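Local coordinates for protein putative non-ribosomal peptide synthetase (Actinomadura parvosata subsp. kistnae, PDB 6M7L) that forms a condensation-like domain of a putative non-ribosomal peptide synthetase, with a degenerate catalytic motif, and probably recruits tailoring cytochrome P450s rather than making peptide bonds, at residues Leu100-Ala105 with Leu134-Asp139; Leu321-Ser326 with Arg339-Asp344. All coordinates share one frame; numbering follows the deposited sequence.

Contact 1 (Leu100-Ala105 with Leu134-Asp139); sequences LEICPA and LFPLTD
E101 and C103 enclose L134 in parallel backbone pairing: L134 N donates to E101 O, and C103 N to L134 O at 2.7 Å. Beyond the last bridged pair, I102 with L134, the pairing carries on into the loop, where A105 N donates to P136 O at 3.0 Å. Lacking an N-H, each proline still takes part: P136 offers its carbonyl, and P104 CA makes a C-H...O contact with that same oxygen.

Apolar contacts divide between the two faces of the sheet. On one, L100 and L134 lie side by side with CD1 of L100 4.0 Å from CB of L134, while I102 CG2 meets P136 CG at 3.9 Å, the two side chains crossing at about a right angle; helix 58-71 covers this side. On the other, F135 CG stands anti to its carbonyl carbon (chi1 -60°), and the ring meets C103 obliquely, SG lying 5.0 Å from the ring centroid in a sulfur-aromatic contact. Here E101 reaches R117 of helix 110-119 in a salt bridge, and L110 and L113 of that helix touch F135. Parallel strands 100-102 and 130-136, joined through helix 110-119, make a beta-alpha-beta unit at the border of a mixed sheet.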
loop_
_atom_site.group_PDB
_atom_site.type_symbol
_atom_site.label_atom_id
_atom_site.label_comp_id
_atom_site.label_asym_id
_atom_site.label_seq_id
_atom_site.Cartn_x
_atom_site.Cartn_y
_atom_site.Cartn_z
ATOM N N LEU A 100 -22.079 6.375 -16.031
ATOM C CA LEU A 100 -22.194 5.198 -15.171
ATOM C C LEU A 100 -23.272 4.287 -15.749
ATOM O O LEU A 100 -24.466 4.514 -15.533
ATOM C CB LEU A 100 -22.519 5.592 -13.734
ATOM C CG LEU A 100 -22.851 4.438 -12.781
ATOM C CD1 LEU A 100 -21.693 3.448 -12.691
ATOM C CD2 LEU A 100 -23.223 4.962 -11.401
ATOM N N GLU A 101 -22.851 3.264 -16.486
ATOM C CA GLU A 101 -23.781 2.256 -16.967
ATOM C C GLU A 101 -24.146 1.301 -15.838
ATOM O O GLU A 101 -23.285 0.872 -15.063
ATOM C CB GLU A 101 -23.182 1.471 -18.134
ATOM C CG GLU A 101 -24.045 0.297 -18.579
ATOM C CD GLU A 101 -23.363 -0.590 -19.599
ATOM O OE1 GLU A 101 -24.045 -1.457 -20.187
ATOM O OE2 GLU A 101 -22.143 -0.424 -19.813
ATOM N N ILE A 102 -25.430 0.982 -15.747
ATOM C CA ILE A 102 -25.939 -0.009 -14.809
ATOM C C ILE A 102 -26.490 -1.157 -15.641
ATOM O O ILE A 102 -27.526 -1.017 -16.302
ATOM C CB ILE A 102 -27.002 0.584 -13.875
ATOM C CG1 ILE A 102 -26.360 1.635 -12.962
ATOM C CG2 ILE A 102 -27.673 -0.512 -13.064
ATOM C CD1 ILE A 102 -27.340 2.365 -12.074
ATOM N N CYS A 103 -25.791 -2.290 -15.619
ATOM C CA CYS A 103 -26.064 -3.409 -16.520
ATOM C C CYS A 103 -26.252 -4.684 -15.708
ATOM O O CYS A 103 -25.286 -5.409 -15.436
ATOM C CB CYS A 103 -24.937 -3.566 -17.539
ATOM S SG CYS A 103 -25.058 -5.029 -18.583
ATOM N N PRO A 104 -27.486 -4.985 -15.299
ATOM C CA PRO A 104 -27.734 -6.216 -14.537
ATOM C C PRO A 104 -27.252 -7.445 -15.291
ATOM O O PRO A 104 -27.472 -7.584 -16.495
ATOM C CB PRO A 104 -29.257 -6.222 -14.362
ATOM C CG PRO A 104 -29.644 -4.783 -14.445
ATOM C CD PRO A 104 -28.700 -4.164 -15.439
ATOM N N ALA A 105 -26.580 -8.339 -14.569
ATOM C CA ALA A 105 -25.932 -9.479 -15.198
ATOM C C ALA A 105 -25.891 -10.651 -14.230
ATOM O O ALA A 105 -26.199 -10.521 -13.042
ATOM C CB ALA A 105 -24.515 -9.125 -15.659
ATOM N N LEU A 134 -21.438 -0.502 -13.971
ATOM C CA LEU A 134 -21.874 -1.257 -12.808
ATOM C C LEU A 134 -22.684 -2.463 -13.261
ATOM O O LEU A 134 -23.552 -2.345 -14.133
ATOM C CB LEU A 134 -22.705 -0.375 -11.874
ATOM C CG LEU A 134 -23.248 -1.041 -10.610
ATOM C CD1 LEU A 134 -22.117 -1.668 -9.810
ATOM C CD2 LEU A 134 -24.008 -0.028 -9.770
ATOM N N PHE A 135 -22.395 -3.624 -12.671
ATOM C CA PHE A 135 -23.034 -4.888 -13.038
ATOM C C PHE A 135 -23.698 -5.488 -11.806
ATOM O O PHE A 135 -23.060 -6.230 -11.044
ATOM C CB PHE A 135 -22.022 -5.853 -13.646
ATOM C CG PHE A 135 -21.367 -5.332 -14.892
ATOM C CD1 PHE A 135 -21.992 -5.460 -16.123
ATOM C CD2 PHE A 135 -20.130 -4.710 -14.834
ATOM C CE1 PHE A 135 -21.393 -4.977 -17.275
ATOM C CE2 PHE A 135 -19.526 -4.226 -15.984
ATOM C CZ PHE A 135 -20.159 -4.361 -17.204
ATOM N N PRO A 136 -24.975 -5.187 -11.568
ATOM C CA PRO A 136 -25.681 -5.768 -10.413
ATOM C C PRO A 136 -25.872 -7.267 -10.589
ATOM O O PRO A 136 -26.436 -7.724 -11.587
ATOM C CB PRO A 136 -27.022 -5.024 -10.407
ATOM C CG PRO A 136 -26.783 -3.785 -11.212
ATOM C CD PRO A 136 -25.786 -4.171 -12.256
ATOM N N LEU A 137 -25.397 -8.033 -9.608
ATOM C CA LEU A 137 -25.583 -9.477 -9.566
ATOM C C LEU A 137 -26.693 -9.878 -8.604
ATOM O O LEU A 137 -27.591 -10.642 -8.967
ATOM C CB LEU A 137 -24.270 -10.163 -9.174
ATOM C CG LEU A 137 -23.089 -9.856 -10.095
ATOM C CD1 LEU A 137 -21.785 -10.333 -9.477
ATOM C CD2 LEU A 137 -23.307 -10.492 -11.461
ATOM N N THR A 138 -26.633 -9.382 -7.371
ATOM C CA THR A 138 -27.712 -9.465 -6.399
ATOM C C THR A 138 -27.876 -8.090 -5.763
ATOM O O THR A 138 -27.192 -7.130 -6.128
ATOM C CB THR A 138 -27.437 -10.524 -5.322
ATOM O OG1 THR A 138 -26.401 -10.062 -4.449
ATOM C CG2 THR A 138 -27.012 -11.846 -5.949
ATOM N N ASP A 139 -28.790 -7.991 -4.797
ATOM C CA ASP A 139 -28.934 -6.743 -4.058
ATOM C C ASP A 139 -27.766 -6.488 -3.116
ATOM O O ASP A 139 -27.613 -5.360 -2.636
ATOM C CB ASP A 139 -30.250 -6.741 -3.277
ATOM C CG ASP A 139 -30.439 -7.998 -2.445
ATOM O OD1 ASP A 139 -29.455 -8.737 -2.232
ATOM O OD2 ASP A 139 -31.582 -8.251 -2.010
#

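Contact 2 (Leu321-Ser326 with Arg339-Asp344); sequences LPVDLS and RDVSED
V341 sets its two methyl groups against three consecutive strand residues, L321, P322 and V323, and supplies most of the helix's share of the interface. Its CG2, anti to the backbone N, comes up to the carbonyl oxygen of P322, 3.2 Å from P322 O, and to the proline ring, 4.0 Å from P322 CD, the ring and the valine being obliquely inclined to one another. The other branch, CG1, sits between the backbone N and the carbonyl carbon (chi1 70°) and meets V323 CG2 at 3.8 Å, with the two side chains crossing at about a right angle. L321 adds a looser contact, CD2 to S342 CA at 4.4 Å.

No hydrogen bond spans the two segments; the main chain of L321 and V323 is instead hydrogen-bonded to I295 and V293 of strand 292-299, which pairs antiparallel with strand 317-324. Helix 331-346 runs back over this strand, the short axes 8.0 Å apart and 146° between their directions. L321 and V323 also touch H277 of helix 272-288, and P322 meets W215 of helix 207-218.

Polar interactions stay within each segment or lead outward. D324 OD1 accepts from S326 N at 2.9 Å, forming an Asx turn at the end of the strand, and from S326 OG through its syn lone pair; the amide comes from above the carboxylate plane. On the helix, D340 OD2 lies at the in-plane edge of the R339 guanidinium, 2.6 Å from NH1 in a salt bridge. D344 pairs with both R218 and R347.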
loop_
_atom_site.group_PDB
_atom_site.type_symbol
_atom_site.label_atom_id
_atom_site.label_comp_id
_atom_site.label_asym_id
_atom_site.label_seq_id
_atom_site.Cartn_x
_atom_site.Cartn_y
_atom_site.Cartn_z
ATOM N N LEU A 321 16.413 0.710 -25.080
ATOM C CA LEU A 321 17.699 0.205 -24.595
ATOM C C LEU A 321 18.422 -0.521 -25.723
ATOM O O LEU A 321 18.626 -1.740 -25.665
ATOM C CB LEU A 321 17.499 -0.715 -23.390
ATOM C CG LEU A 321 16.637 -0.163 -22.250
ATOM C CD1 LEU A 321 16.431 -1.211 -21.170
ATOM C CD2 LEU A 321 17.255 1.099 -21.671
ATOM N N PRO A 322 18.837 0.204 -26.764
ATOM C CA PRO A 322 19.492 -0.453 -27.904
ATOM C C PRO A 322 20.849 -1.019 -27.513
ATOM O O PRO A 322 21.688 -0.325 -26.933
ATOM C CB PRO A 322 19.628 0.675 -28.932
ATOM C CG PRO A 322 19.666 1.911 -28.112
ATOM C CD PRO A 322 18.748 1.663 -26.954
ATOM N N VAL A 323 21.062 -2.289 -27.843
ATOM C CA VAL A 323 22.307 -2.986 -27.555
ATOM C C VAL A 323 22.895 -3.472 -28.871
ATOM O O VAL A 323 22.198 -4.100 -29.675
ATOM C CB VAL A 323 22.091 -4.158 -26.580
ATOM C CG1 VAL A 323 23.323 -5.043 -26.532
ATOM C CG2 VAL A 323 21.759 -3.631 -25.191
ATOM N N ASP A 324 24.171 -3.170 -29.093
ATOM C CA ASP A 324 24.880 -3.615 -30.283
ATOM C C ASP A 324 25.570 -4.937 -29.977
ATOM O O ASP A 324 26.435 -5.004 -29.096
ATOM C CB ASP A 324 25.893 -2.565 -30.737
ATOM C CG ASP A 324 26.520 -2.898 -32.080
ATOM O OD1 ASP A 324 26.169 -3.942 -32.668
ATOM O OD2 ASP A 324 27.365 -2.107 -32.550
ATOM N N LEU A 325 25.181 -5.989 -30.696
ATOM C CA LEU A 325 25.808 -7.298 -30.577
ATOM C C LEU A 325 26.782 -7.568 -31.717
ATOM O O LEU A 325 27.013 -8.728 -32.077
ATOM C CB LEU A 325 24.738 -8.387 -30.505
ATOM C CG LEU A 325 23.749 -8.189 -29.353
ATOM C CD1 LEU A 325 22.698 -9.278 -29.327
ATOM C CD2 LEU A 325 24.491 -8.139 -28.031
ATOM N N SER A 326 27.358 -6.510 -32.290
ATOM C CA SER A 326 28.336 -6.653 -33.359
ATOM C C SER A 326 29.533 -7.474 -32.888
ATOM O O SER A 326 29.800 -7.612 -31.689
ATOM C CB SER A 326 28.802 -5.282 -33.850
ATOM O OG SER A 326 27.769 -4.613 -34.551
ATOM N N ARG A 339 24.477 -3.110 -19.598
ATOM C CA ARG A 339 24.650 -2.229 -18.450
ATOM C C ARG A 339 24.982 -0.808 -18.887
ATOM O O ARG A 339 24.468 0.161 -18.316
ATOM C CB ARG A 339 25.744 -2.776 -17.535
ATOM C CG ARG A 339 25.911 -2.016 -16.231
ATOM C CD ARG A 339 27.368 -1.652 -15.973
ATOM N NE ARG A 339 28.280 -2.748 -16.288
ATOM C CZ ARG A 339 29.183 -2.712 -17.263
ATOM N NH1 ARG A 339 29.304 -1.626 -18.015
ATOM N NH2 ARG A 339 29.971 -3.756 -17.482
ATOM N N ASP A 340 25.832 -0.662 -19.908
ATOM C CA ASP A 340 26.290 0.667 -20.303
ATOM C C ASP A 340 25.176 1.478 -20.953
ATOM O O ASP A 340 25.086 2.694 -20.742
ATOM C CB ASP A 340 27.489 0.562 -21.245
ATOM C CG ASP A 340 28.730 0.043 -20.552
ATOM O OD1 ASP A 340 29.389 -0.863 -21.102
ATOM O OD2 ASP A 340 29.038 0.533 -19.445
ATOM N N VAL A 341 24.322 0.834 -21.754
ATOM C CA VAL A 341 23.262 1.590 -22.411
ATOM C C VAL A 341 22.185 1.984 -21.412
ATOM O O VAL A 341 21.518 3.011 -21.583
ATOM C CB VAL A 341 22.677 0.803 -23.600
ATOM C CG1 VAL A 341 21.885 -0.401 -23.120
ATOM C CG2 VAL A 341 21.809 1.713 -24.456
ATOM N N SER A 342 22.003 1.196 -20.347
ATOM C CA SER A 342 20.999 1.547 -19.349
ATOM C C SER A 342 21.417 2.771 -18.542
ATOM O O SER A 342 20.563 3.574 -18.152
ATOM C CB SER A 342 20.735 0.359 -18.423
ATOM O OG SER A 342 19.612 0.608 -17.595
ATOM N N GLU A 343 22.718 2.936 -18.294
ATOM C CA GLU A 343 23.189 4.124 -17.591
ATOM C C GLU A 343 23.057 5.367 -18.460
ATOM O O GLU A 343 22.605 6.417 -17.987
ATOM C CB GLU A 343 24.637 3.927 -17.143
ATOM C CG GLU A 343 24.787 2.990 -15.958
ATOM C CD GLU A 343 26.183 2.420 -15.837
ATOM O OE1 GLU A 343 27.069 2.837 -16.614
ATOM O OE2 GLU A 343 26.394 1.548 -14.966
ATOM N N ASP A 344 23.441 5.269 -19.734
ATOM C CA ASP A 344 23.334 6.420 -20.625
ATOM C C ASP A 344 21.878 6.769 -20.905
ATOM O O ASP A 344 21.527 7.951 -21.002
ATOM C CB ASP A 344 24.081 6.147 -21.931
ATOM C CG ASP A 344 25.545 5.815 -21.707
ATOM O OD1 ASP A 344 26.102 6.236 -20.670
ATOM O OD2 ASP A 344 26.138 5.135 -22.570
#

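How the contacts relate
Two ways of joining secondary structure are represented here within one condensation-family chain. Contact 1 lies partly buried at the border of a five-stranded sheet, and main-chain hydrogen bonds between neighbouring strands do much of the joining; contact 2 is more deeply buried and joins a strand to a helix mainly through apolar side chains, with no hydrogen bond between the segments. They bury 434 and 189 Å² between their segments. They share no strand or helix, do not touch, and sit on opposite sides of the chain's centre. The centres of contact 1 and contact 2 are 50 Å apart. That separation is consistent with the two-lobed, chloramphenicol acetyltransferase-like architecture of condensation domains, one contact in each lobe.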